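Local coordinates for protein hydrogenase (NiFe) small subunit HydA (Allochromatium vinosum, PDB 3MYR) that probably catalyses hydrogen oxidation together with the large subunit of a [NiFe] hydrogenase, carrying electrons through its three iron-sulfur clusters, at residues V107-G111 with T112-F116; I142-G146 with C147-P151; W212-Y215 with R216-C219. One frame throughout, in Å; residues are numbered along the deposited sequence.

Contact 1 (V107-G111 with T112-F116); sequences VIAVG and TCAAF. With SF4 (iron/sulfur cluster), chain I.
The methyl groups of A109 and A114 meet where strand 107-110 runs into helix 112-116, their CB atoms 3.9 Å apart. Both CB atoms point toward the opposite segment. The helix folds back beside the strand it follows, at 128° between their directions. A109 CB also lies 3.8 Å from A115 N, with A115 CB a little farther. With methyls alone on these positions, the first helical turn lies close to the strand; the axes approach to 6.0 Å. The methyl of A115 (CB) lies over the centre of one face of the F116 ring.

At the turn, the backbone takes over. A115 N donates to G111 O over 3.0 Å, nearly in line with the carbonyl bond, with 163° at the hydrogen. This is the i to i+4 backbone bond of the first helical turn. A water bridges V110 O and A114 N, giving a hydrogen to the carbonyl and taking one from the amide. G111 has a positive phi, and without a side chain its CA comes 3.7 Å from the cluster sulfur S4.

C113 faces the cluster from the first turn of the helix. C113 SG binds the iron FE3 at 2.2 Å. It stands beside its own backbone N and opposite the carbonyl carbon (chi1 -59°). T112 OG1 hydrogen-bonds with C250 O and G146 N, tying this turn to the loops beyond.

Strand 106-110 runs parallel to its neighbours 69-77 and 141-144, between which it lies. I108 and V110 touch strand 69-77, A115 and F116 pack on N143 of strand 141-144, and V132 of helix 132-135 rests on both A109 and A114.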
ATOM      1  N   VAL A 107      -8.738  24.449  -0.628  1.00 21.06           N
ATOM      2  CA  VAL A 107      -8.750  23.004  -0.404  1.00 20.78           C
ATOM      3  C   VAL A 107      -8.547  22.309  -1.770  1.00 21.81           C
ATOM      4  O   VAL A 107      -9.216  22.622  -2.759  1.00 20.32           O
ATOM      5  CB  VAL A 107     -10.140  22.525   0.156  1.00 21.62           C
ATOM      6  CG1 VAL A 107     -10.097  21.049   0.541  1.00 20.96           C
ATOM      7  CG2 VAL A 107     -10.546  23.359   1.363  1.00 21.43           C
ATOM      8  N   ILE A 108      -7.643  21.349  -1.812  1.00 21.30           N
ATOM      9  CA  ILE A 108      -7.502  20.521  -2.990  1.00 21.08           C
ATOM     10  C   ILE A 108      -7.987  19.164  -2.626  1.00 20.42           C
ATOM     11  O   ILE A 108      -7.515  18.565  -1.648  1.00 19.41           O
ATOM     12  CB  ILE A 108      -6.018  20.375  -3.359  1.00 22.60           C
ATOM     13  CG1 ILE A 108      -5.459  21.747  -3.730  1.00 25.06           C
ATOM     14  CG2 ILE A 108      -5.846  19.369  -4.513  1.00 21.29           C
ATOM     15  CD1 ILE A 108      -3.915  21.690  -4.012  1.00 28.36           C
ATOM     16  N   ALA A 109      -8.970  18.690  -3.391  1.00 18.64           N
ATOM     17  CA  ALA A 109      -9.407  17.323  -3.279  1.00 19.56           C
ATOM     18  C   ALA A 109      -8.600  16.499  -4.297  1.00 19.90           C
ATOM     19  O   ALA A 109      -8.826  16.577  -5.510  1.00 19.23           O
ATOM     20  CB  ALA A 109     -10.962  17.235  -3.585  1.00 16.26           C
ATOM     21  N   VAL A 110      -7.681  15.698  -3.804  1.00 18.57           N
ATOM     22  CA  VAL A 110      -6.824  14.879  -4.671  1.00 18.44           C
ATOM     23  C   VAL A 110      -7.421  13.488  -4.771  1.00 17.84           C
ATOM     24  O   VAL A 110      -7.792  12.859  -3.749  1.00 16.16           O
ATOM     25  CB  VAL A 110      -5.363  14.873  -4.119  1.00 19.63           C
ATOM     26  CG1 VAL A 110      -5.361  14.117  -2.789  1.00 21.99           C
ATOM     27  CG2 VAL A 110      -4.459  13.997  -5.037  1.00 19.75           C
ATOM     28  N   GLY A 111      -7.548  12.984  -5.998  1.00 15.77           N
ATOM     29  CA  GLY A 111      -8.094  11.618  -6.184  1.00 14.03           C
ATOM     30  C   GLY A 111      -9.602  11.696  -6.446  1.00 14.90           C
ATOM     31  O   GLY A 111     -10.313  12.595  -5.934  1.00 13.87           O
ATOM     32  N   THR A 112     -10.090  10.758  -7.220  1.00 15.75           N
ATOM     33  CA  THR A 112     -11.501  10.662  -7.523  1.00 17.60           C
ATOM     34  C   THR A 112     -12.399  10.438  -6.258  1.00 18.92           C
ATOM     35  O   THR A 112     -13.536  10.890  -6.238  1.00 19.25           O
ATOM     36  CB  THR A 112     -11.741   9.532  -8.577  1.00 18.09           C
ATOM     37  OG1 THR A 112     -10.998   9.862  -9.742  1.00 16.54           O
ATOM     38  CG2 THR A 112     -13.251   9.416  -8.994  1.00 16.72           C
ATOM     39  N   CYS A 113     -11.892   9.765  -5.225  1.00 17.31           N
ATOM     40  CA  CYS A 113     -12.745   9.592  -4.033  1.00 17.59           C
ATOM     41  C   CYS A 113     -13.054  10.931  -3.352  1.00 18.44           C
ATOM     42  O   CYS A 113     -14.216  11.262  -3.054  1.00 19.23           O
ATOM     43  CB  CYS A 113     -12.060   8.658  -3.030  1.00 14.65           C
ATOM     44  SG  CYS A 113     -11.666   6.967  -3.678  1.00 18.70           S
ATOM     45  N   ALA A 114     -12.023  11.721  -3.080  1.00 18.31           N
ATOM     46  CA  ALA A 114     -12.242  13.036  -2.473  1.00 17.84           C
ATOM     47  C   ALA A 114     -13.010  13.960  -3.417  1.00 19.98           C
ATOM     48  O   ALA A 114     -13.876  14.701  -2.986  1.00 18.93           O
ATOM     49  CB  ALA A 114     -10.900  13.664  -2.078  1.00 15.32           C
ATOM     50  N   ALA A 115     -12.629  13.979  -4.691  1.00 18.85           N
ATOM     51  CA  ALA A 115     -13.237  14.888  -5.633  1.00 17.34           C
ATOM     52  C   ALA A 115     -14.707  14.581  -5.898  1.00 18.27           C
ATOM     53  O   ALA A 115     -15.530  15.510  -5.902  1.00 18.88           O
ATOM     54  CB  ALA A 115     -12.429  14.975  -6.934  1.00 16.74           C
ATOM     55  N   PHE A 116     -15.046  13.310  -6.044  1.00 18.10           N
ATOM     56  CA  PHE A 116     -16.356  12.924  -6.561  1.00 19.12           C
ATOM     57  C   PHE A 116     -17.032  11.786  -5.766  1.00 21.08           C
ATOM     58  O   PHE A 116     -18.087  11.344  -6.182  1.00 22.21           O
ATOM     59  CB  PHE A 116     -16.228  12.466  -8.044  1.00 14.96           C
ATOM     60  CG  PHE A 116     -15.657  13.519  -8.967  1.00 18.33           C
ATOM     61  CD1 PHE A 116     -16.139  14.850  -8.921  1.00 17.25           C
ATOM     62  CD2 PHE A 116     -14.693  13.185  -9.908  1.00 17.28           C
ATOM     63  CE1 PHE A 116     -15.621  15.844  -9.767  1.00 19.73           C
ATOM     64  CE2 PHE A 116     -14.155  14.169 -10.783  1.00 17.52           C
ATOM     65  CZ  PHE A 116     -14.612  15.494 -10.728  1.00 16.84           C
TER
HETATM   66 FE1  SF4 I2001      -8.075   5.859  -6.088  1.00 15.82          FE
HETATM   67 FE2  SF4 I2001      -6.825   7.887  -4.634  0.50 17.11          FE
HETATM   68 FE3  SF4 I2001      -9.447   7.048  -4.004  1.00 21.70          FE
HETATM   69 FE4  SF4 I2001      -6.948   5.444  -3.668  1.00 19.46          FE
HETATM   70  S1  SF4 I2001      -7.695   7.424  -2.473  0.50 18.18           S
HETATM   71  S2  SF4 I2001      -9.027   4.854  -4.277  1.00 18.21           S
HETATM   72  S3  SF4 I2001      -5.911   5.977  -5.628  1.00 16.72           S
HETATM   73  S4  SF4 I2001      -8.772   8.001  -5.937  1.00 21.00           S
HETATM   74  O   HOH W   1      -9.290  10.792  -2.972  1.00 15.71           O

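Contact 2 (I142-G146 with C147-P151); sequences INVPG and CPPIP. With SF4 (iron/sulfur cluster), chain I.
The ring of P149 folds back against the end of strand 142-144, where V144 and P145 receive it. No direct hydrogen bond joins the two halves of this turn.

Apolar packing comes first. V144 CG1 and P149 CB lie 4.1 Å apart, and the two side chains cross at about a right angle. CG1 is the branch opposite the backbone N (chi1 180°). P148 CB packs 3.6 Å from the cluster sulfur S3.

Ring carbons also meet backbone carbonyls. P149 CB lies 3.5 Å from P145 O, and P149 CG also faces this oxygen and V144 O. P148 CA makes a CH···O contact with G146 O at 3.4 Å.

The backbone shape allows this fold-back. The peptide before P148 is cis, which bends the chain sharply. G146 has a positive phi of 117° and, with no side chain, lets P149 pack close to it.

Metal binding falls to C147, whose SG binds the iron FE1 at 2.3 Å. SG reaches the cluster from opposite its backbone N (chi1 -169°).

Hydrogen bonds run to the other subunit. C147 O accepts them from R59 and K211 of the large subunit, so the loop also faces the subunit interface.

I150 is the N-cap of helix 151-164. The whole is a strand-to-helix loop in a parallel sheet, carrying a cluster cysteine in a Gly-Cys-Pro-Pro sequence. With C14, C17 and C113, C147 completes the ligands of the [4Fe-4S] cluster within the region related to the 20 kDa subunit of NADH:ubiquinone oxidoreductase.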
ATOM      1  N   ILE A 142     -10.351  22.752  -5.308  1.00 21.14           N
ATOM      2  CA  ILE A 142      -9.835  22.379  -6.637  1.00 21.20           C
ATOM      3  C   ILE A 142      -9.881  20.862  -6.686  1.00 19.41           C
ATOM      4  O   ILE A 142      -9.318  20.230  -5.810  1.00 18.42           O
ATOM      5  CB  ILE A 142      -8.357  22.785  -6.797  1.00 21.89           C
ATOM      6  CG1 ILE A 142      -8.197  24.294  -6.721  1.00 28.77           C
ATOM      7  CG2 ILE A 142      -7.802  22.324  -8.148  1.00 22.26           C
ATOM      8  CD1 ILE A 142      -6.666  24.575  -6.536  1.00 40.25           C
ATOM      9  N   ASN A 143     -10.523  20.267  -7.683  1.00 17.04           N
ATOM     10  CA  ASN A 143     -10.574  18.801  -7.799  1.00 17.02           C
ATOM     11  C   ASN A 143      -9.474  18.296  -8.689  1.00 17.69           C
ATOM     12  O   ASN A 143      -9.315  18.787  -9.815  1.00 16.74           O
ATOM     13  CB  ASN A 143     -11.908  18.429  -8.414  1.00 18.96           C
ATOM     14  CG  ASN A 143     -13.054  18.613  -7.404  1.00 22.23           C
ATOM     15  OD1 ASN A 143     -12.821  18.460  -6.208  1.00 17.53           O
ATOM     16  ND2 ASN A 143     -14.232  18.972  -7.866  1.00 18.79           N
ATOM     17  N   VAL A 144      -8.688  17.343  -8.201  1.00 17.26           N
ATOM     18  CA  VAL A 144      -7.588  16.810  -8.966  1.00 15.14           C
ATOM     19  C   VAL A 144      -7.816  15.281  -8.989  1.00 15.78           C
ATOM     20  O   VAL A 144      -7.221  14.538  -8.203  1.00 16.10           O
ATOM     21  CB  VAL A 144      -6.192  17.206  -8.330  1.00 17.12           C
ATOM     22  CG1 VAL A 144      -4.954  16.602  -9.182  1.00 12.70           C
ATOM     23  CG2 VAL A 144      -6.053  18.758  -8.253  1.00 14.47           C
ATOM     24  N   PRO A 145      -8.704  14.804  -9.870  1.00 14.91           N
ATOM     25  CA  PRO A 145      -9.193  13.401  -9.792  1.00 14.85           C
ATOM     26  C   PRO A 145      -8.297  12.445 -10.585  1.00 16.56           C
ATOM     27  O   PRO A 145      -7.278  12.896 -11.170  1.00 17.58           O
ATOM     28  CB  PRO A 145     -10.551  13.474 -10.411  1.00 14.96           C
ATOM     29  CG  PRO A 145     -10.471  14.602 -11.382  1.00 16.23           C
ATOM     30  CD  PRO A 145      -9.580  15.653 -10.677  1.00 14.43           C
ATOM     31  N   GLY A 146      -8.691  11.181 -10.684  1.00 16.66           N
ATOM     32  CA  GLY A 146      -7.752  10.113 -11.115  1.00 14.60           C
ATOM     33  C   GLY A 146      -7.600   9.132  -9.962  1.00 16.24           C
ATOM     34  O   GLY A 146      -7.773   9.503  -8.826  1.00 16.09           O
ATOM     35  N   CYS A 147      -7.250   7.885 -10.239  1.00 17.25           N
ATOM     36  CA  CYS A 147      -7.268   6.863  -9.200  1.00 14.55           C
ATOM     37  C   CYS A 147      -5.957   6.055  -9.338  1.00 15.13           C
ATOM     38  O   CYS A 147      -5.922   4.956  -9.930  1.00 17.68           O
ATOM     39  CB  CYS A 147      -8.525   5.982  -9.425  1.00 15.30           C
ATOM     40  SG  CYS A 147      -8.800   4.902  -8.009  1.00 16.48           S
ATOM     41  N   PRO A 148      -4.823   6.659  -8.946  1.00 15.99           N
ATOM     42  CA  PRO A 148      -4.726   8.041  -8.412  1.00 15.10           C
ATOM     43  C   PRO A 148      -4.437   8.977  -9.610  1.00 14.29           C
ATOM     44  O   PRO A 148      -4.279   8.498 -10.740  1.00 15.37           O
ATOM     45  CB  PRO A 148      -3.518   7.969  -7.472  1.00 15.71           C
ATOM     46  CG  PRO A 148      -2.585   6.890  -8.146  1.00 14.36           C
ATOM     47  CD  PRO A 148      -3.527   5.944  -8.919  1.00 14.26           C
ATOM     48  N   PRO A 149      -4.459  10.290  -9.393  1.00 14.16           N
ATOM     49  CA  PRO A 149      -4.046  11.254 -10.400  1.00 15.19           C
ATOM     50  C   PRO A 149      -2.573  10.976 -10.732  1.00 13.91           C
ATOM     51  O   PRO A 149      -1.807  10.460  -9.910  1.00 14.82           O
ATOM     52  CB  PRO A 149      -4.131  12.646  -9.624  1.00 14.56           C
ATOM     53  CG  PRO A 149      -5.116  12.335  -8.420  1.00 17.03           C
ATOM     54  CD  PRO A 149      -4.693  10.923  -8.073  1.00 14.61           C
ATOM     55  N   ILE A 150      -2.171  11.441 -11.889  1.00 15.84           N
ATOM     56  CA  ILE A 150      -0.754  11.430 -12.303  1.00 14.19           C
ATOM     57  C   ILE A 150       0.166  12.174 -11.342  1.00 16.68           C
ATOM     58  O   ILE A 150      -0.107  13.290 -10.962  1.00 17.21           O
ATOM     59  CB  ILE A 150      -0.633  12.016 -13.687  1.00 13.52           C
ATOM     60  CG1 ILE A 150      -1.476  11.138 -14.677  1.00 15.19           C
ATOM     61  CG2 ILE A 150       0.847  11.956 -14.190  1.00 16.10           C
ATOM     62  CD1 ILE A 150      -1.706  11.909 -16.107  1.00 12.35           C
ATOM     63  N   PRO A 151       1.352  11.604 -11.058  1.00 17.07           N
ATOM     64  CA  PRO A 151       2.147  12.240  -9.973  1.00 16.99           C
ATOM     65  C   PRO A 151       2.450  13.681 -10.310  1.00 20.19           C
ATOM     66  O   PRO A 151       2.332  14.538  -9.408  1.00 18.06           O
ATOM     67  CB  PRO A 151       3.462  11.442 -10.003  1.00 13.81           C
ATOM     68  CG  PRO A 151       2.963   9.996 -10.334  1.00 13.10           C
ATOM     69  CD  PRO A 151       1.762  10.219 -11.329  1.00 12.78           C
TER
HETATM   70 FE1  SF4 I2001      -8.075   5.859  -6.088  1.00 15.82          FE
HETATM   71 FE2  SF4 I2001      -6.825   7.887  -4.634  0.50 17.11          FE
HETATM   72 FE3  SF4 I2001      -9.447   7.048  -4.004  1.00 21.70          FE
HETATM   73 FE4  SF4 I2001      -6.948   5.444  -3.668  1.00 19.46          FE
HETATM   74  S1  SF4 I2001      -7.695   7.424  -2.473  0.50 18.18           S
HETATM   75  S2  SF4 I2001      -9.027   4.854  -4.277  1.00 18.21           S
HETATM   76  S3  SF4 I2001      -5.911   5.977  -5.628  1.00 16.72           S
HETATM   77  S4  SF4 I2001      -8.772   8.001  -5.937  1.00 21.00           S

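Contact 3 (W212-Y215 with R216-C219); sequences WCLY and RLGC. With SF4 (iron/sulfur cluster), chain J.
L214 and C219 come together at the second [4Fe-4S] cluster, with their CB atoms 4.1 Å apart. The chain between them makes successive i to i+3 turns. The packed part of the loop holds the leucines and the two cluster cysteines; the looser parts hold waters and R216.

In the packed part, L214 CD2 meets L217 CD1 at 4.0 Å, the two side chains crossing obliquely. L214 O serves as a shared acceptor. L217 N donates to it over 2.9 Å from above the carbonyl plane, making the first turn. G218 N makes the second with a straighter bond to Y215 O, 164° at the hydrogen, again from above the carbonyl plane. A weak bond from C219 N to L214 O closes the loop. G218 has a positive phi at the turn and has no side chain.

Two cysteines grip the cluster. C213 SG binds the iron FE2 at 2.2 Å and C219 SG binds FE3 at 2.3 Å. In both, SG lies opposite the backbone N (chi1 173° and -175°). C213 SG also accepts a hydrogen bond from Y215 N at 3.3 Å, which would probably stabilise charge on the thiolate. The Y215 ring turns an edge to the cluster sulfur S1.

Waters lie at two ends of the loop. One links C213 O to R216 N. Another gives hydrogens to Y215 O and C219 O, and sits over the Y215 ring, offset toward its rim. The exposed R216 chain is bent at its second and third torsions, and its NH2 forms a salt bridge with E201.

This is a compact cysteine loop in the C-terminal region of the small subunit. H185 and C188 supply the remaining ligands, so this [4Fe-4S] cluster is held by one histidine and three cysteines.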
ATOM      1  N   TRP A 212      -3.731  -1.122 -32.362  1.00 17.42           N
ATOM      2  CA  TRP A 212      -5.075  -0.740 -32.822  1.00 17.88           C
ATOM      3  C   TRP A 212      -5.908  -0.349 -31.614  1.00 18.23           C
ATOM      4  O   TRP A 212      -5.555  -0.645 -30.490  1.00 18.97           O
ATOM      5  CB  TRP A 212      -5.744  -1.869 -33.618  1.00 16.48           C
ATOM      6  CG  TRP A 212      -4.958  -2.244 -34.881  1.00 17.91           C
ATOM      7  CD1 TRP A 212      -3.804  -1.627 -35.373  1.00 21.10           C
ATOM      8  CD2 TRP A 212      -5.276  -3.297 -35.825  1.00 22.97           C
ATOM      9  NE1 TRP A 212      -3.401  -2.251 -36.554  1.00 21.25           N
ATOM     10  CE2 TRP A 212      -4.258  -3.293 -36.829  1.00 23.33           C
ATOM     11  CE3 TRP A 212      -6.284  -4.277 -35.883  1.00 22.62           C
ATOM     12  CZ2 TRP A 212      -4.238  -4.232 -37.880  1.00 28.16           C
ATOM     13  CZ3 TRP A 212      -6.269  -5.202 -36.911  1.00 25.27           C
ATOM     14  CH2 TRP A 212      -5.235  -5.189 -37.887  1.00 27.34           C
ATOM     15  N   CYS A 213      -7.041   0.264 -31.864  1.00 18.93           N
ATOM     16  CA  CYS A 213      -7.860   0.839 -30.820  1.00 18.02           C
ATOM     17  C   CYS A 213      -8.437  -0.230 -29.908  1.00 18.19           C
ATOM     18  O   CYS A 213      -8.813  -1.325 -30.360  1.00 17.65           O
ATOM     19  CB  CYS A 213      -8.956   1.686 -31.478  1.00 14.99           C
ATOM     20  SG  CYS A 213     -10.179   2.323 -30.348  1.00 18.83           S
ATOM     21  N   LEU A 214      -8.508   0.112 -28.611  1.00 18.31           N
ATOM     22  CA  LEU A 214      -9.123  -0.725 -27.518  1.00 15.79           C
ATOM     23  C   LEU A 214     -10.620  -0.535 -27.195  1.00 17.90           C
ATOM     24  O   LEU A 214     -11.136  -1.112 -26.196  1.00 14.96           O
ATOM     25  CB  LEU A 214      -8.334  -0.539 -26.232  1.00 16.00           C
ATOM     26  CG  LEU A 214      -6.816  -0.799 -26.412  1.00 15.51           C
ATOM     27  CD1 LEU A 214      -6.035  -0.510 -25.107  1.00 11.42           C
ATOM     28  CD2 LEU A 214      -6.525  -2.327 -26.827  1.00 15.86           C
ATOM     29  N   TYR A 215     -11.305   0.214 -28.055  1.00 17.45           N
ATOM     30  CA  TYR A 215     -12.697   0.574 -27.859  1.00 19.49           C
ATOM     31  C   TYR A 215     -13.591  -0.686 -27.633  1.00 21.75           C
ATOM     32  O   TYR A 215     -14.426  -0.712 -26.703  1.00 19.98           O
ATOM     33  CB  TYR A 215     -13.225   1.338 -29.089  1.00 16.33           C
ATOM     34  CG  TYR A 215     -14.709   1.648 -28.953  1.00 23.20           C
ATOM     35  CD1 TYR A 215     -15.679   0.837 -29.526  1.00 30.49           C
ATOM     36  CD2 TYR A 215     -15.125   2.704 -28.206  1.00 29.86           C
ATOM     37  CE1 TYR A 215     -17.040   1.127 -29.385  1.00 36.76           C
ATOM     38  CE2 TYR A 215     -16.466   2.974 -28.035  1.00 36.54           C
ATOM     39  CZ  TYR A 215     -17.397   2.178 -28.616  1.00 35.24           C
ATOM     40  OH  TYR A 215     -18.718   2.507 -28.417  1.00 53.00           O
ATOM     41  N   ARG A 216     -13.356  -1.735 -28.438  1.00 19.62           N
ATOM     42  CA  ARG A 216     -14.134  -2.949 -28.329  1.00 21.83           C
ATOM     43  C   ARG A 216     -13.909  -3.748 -27.067  1.00 23.07           C
ATOM     44  O   ARG A 216     -14.771  -4.549 -26.673  1.00 23.28           O
ATOM     45  CB  ARG A 216     -13.991  -3.765 -29.652  1.00 22.95           C
ATOM     46  CG  ARG A 216     -15.093  -3.228 -30.494  1.00 30.99           C
ATOM     47  CD  ARG A 216     -15.006  -2.910 -31.903  1.00 41.73           C
ATOM     48  NE  ARG A 216     -14.830  -4.076 -32.669  1.00 34.31           N
ATOM     49  CZ  ARG A 216     -15.036  -4.196 -33.998  1.00 42.58           C
ATOM     50  NH1 ARG A 216     -15.688  -3.280 -34.726  1.00 36.62           N
ATOM     51  NH2 ARG A 216     -14.653  -5.341 -34.586  1.00 29.64           N
ATOM     52  N   LEU A 217     -12.776  -3.524 -26.409  1.00 19.21           N
ATOM     53  CA  LEU A 217     -12.523  -4.083 -25.116  1.00 20.00           C
ATOM     54  C   LEU A 217     -12.972  -3.180 -23.965  1.00 19.53           C
ATOM     55  O   LEU A 217     -12.610  -3.445 -22.851  1.00 20.03           O
ATOM     56  CB  LEU A 217     -10.985  -4.329 -24.971  1.00 18.31           C
ATOM     57  CG  LEU A 217     -10.514  -5.351 -26.040  1.00 25.05           C
ATOM     58  CD1 LEU A 217      -8.958  -5.468 -26.186  1.00 23.63           C
ATOM     59  CD2 LEU A 217     -11.178  -6.741 -25.818  1.00 25.79           C
ATOM     60  N   GLY A 218     -13.748  -2.126 -24.199  1.00 18.33           N
ATOM     61  CA  GLY A 218     -14.361  -1.464 -23.070  1.00 16.25           C
ATOM     62  C   GLY A 218     -13.760  -0.077 -22.804  1.00 19.09           C
ATOM     63  O   GLY A 218     -14.196   0.583 -21.896  1.00 15.65           O
ATOM     64  N   CYS A 219     -12.801   0.379 -23.637  1.00 17.90           N
ATOM     65  CA  CYS A 219     -12.067   1.625 -23.310  1.00 18.69           C
ATOM     66  C   CYS A 219     -13.072   2.789 -23.115  1.00 19.06           C
ATOM     67  O   CYS A 219     -13.935   3.000 -23.968  1.00 17.10           O
ATOM     68  CB  CYS A 219     -11.108   1.978 -24.463  1.00 17.10           C
ATOM     69  SG  CYS A 219     -10.062   3.435 -24.082  1.00 17.73           S
TER
HETATM   70 FE1  SF4 J2002      -7.551   5.450 -27.597  1.00 14.74          FE
HETATM   71 FE2  SF4 J2002      -9.414   3.777 -28.820  1.00 13.15          FE
HETATM   72 FE3  SF4 J2002      -9.518   4.266 -26.130  1.00 14.22          FE
HETATM   73 FE4  SF4 J2002     -10.162   6.223 -27.924  1.00 13.95          FE
HETATM   74  S1  SF4 J2002     -11.246   4.258 -27.566  1.00 13.55           S
HETATM   75  S2  SF4 J2002      -8.948   6.479 -26.045  1.00 12.43           S
HETATM   76  S3  SF4 J2002      -8.625   5.792 -29.585  1.00 13.18           S
HETATM   77  S4  SF4 J2002      -7.830   3.194 -27.271  1.00 13.95           S
HETATM   78  O   HOH W   2     -10.949  -2.796 -29.476  1.00 12.17           O
HETATM   79  O   HOH W   3     -15.579   1.247 -25.094  1.00 13.78           O

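Overall arrangement
From the N terminus, contact 1 comes first and closes the turn from strand 106-110 into helix 111-116. Contact 2 follows and closes the loop from strand 141-144 toward helix 151-164. The two strands are parallel neighbours in one sheet, and G111 N probably bonds to V144 O, 2.7 Å away. Both loops bring a cysteine to the same cluster. Contact 3 closes a later loop, after helix 206-210, that supplies two ligands of a different cluster. Its centre is about 23 Å from that of contact 2, and the two do not touch. The three contacts run in series, with none nested or crossed. The [3Fe-4S] cluster lies between the two [4Fe-4S] clusters.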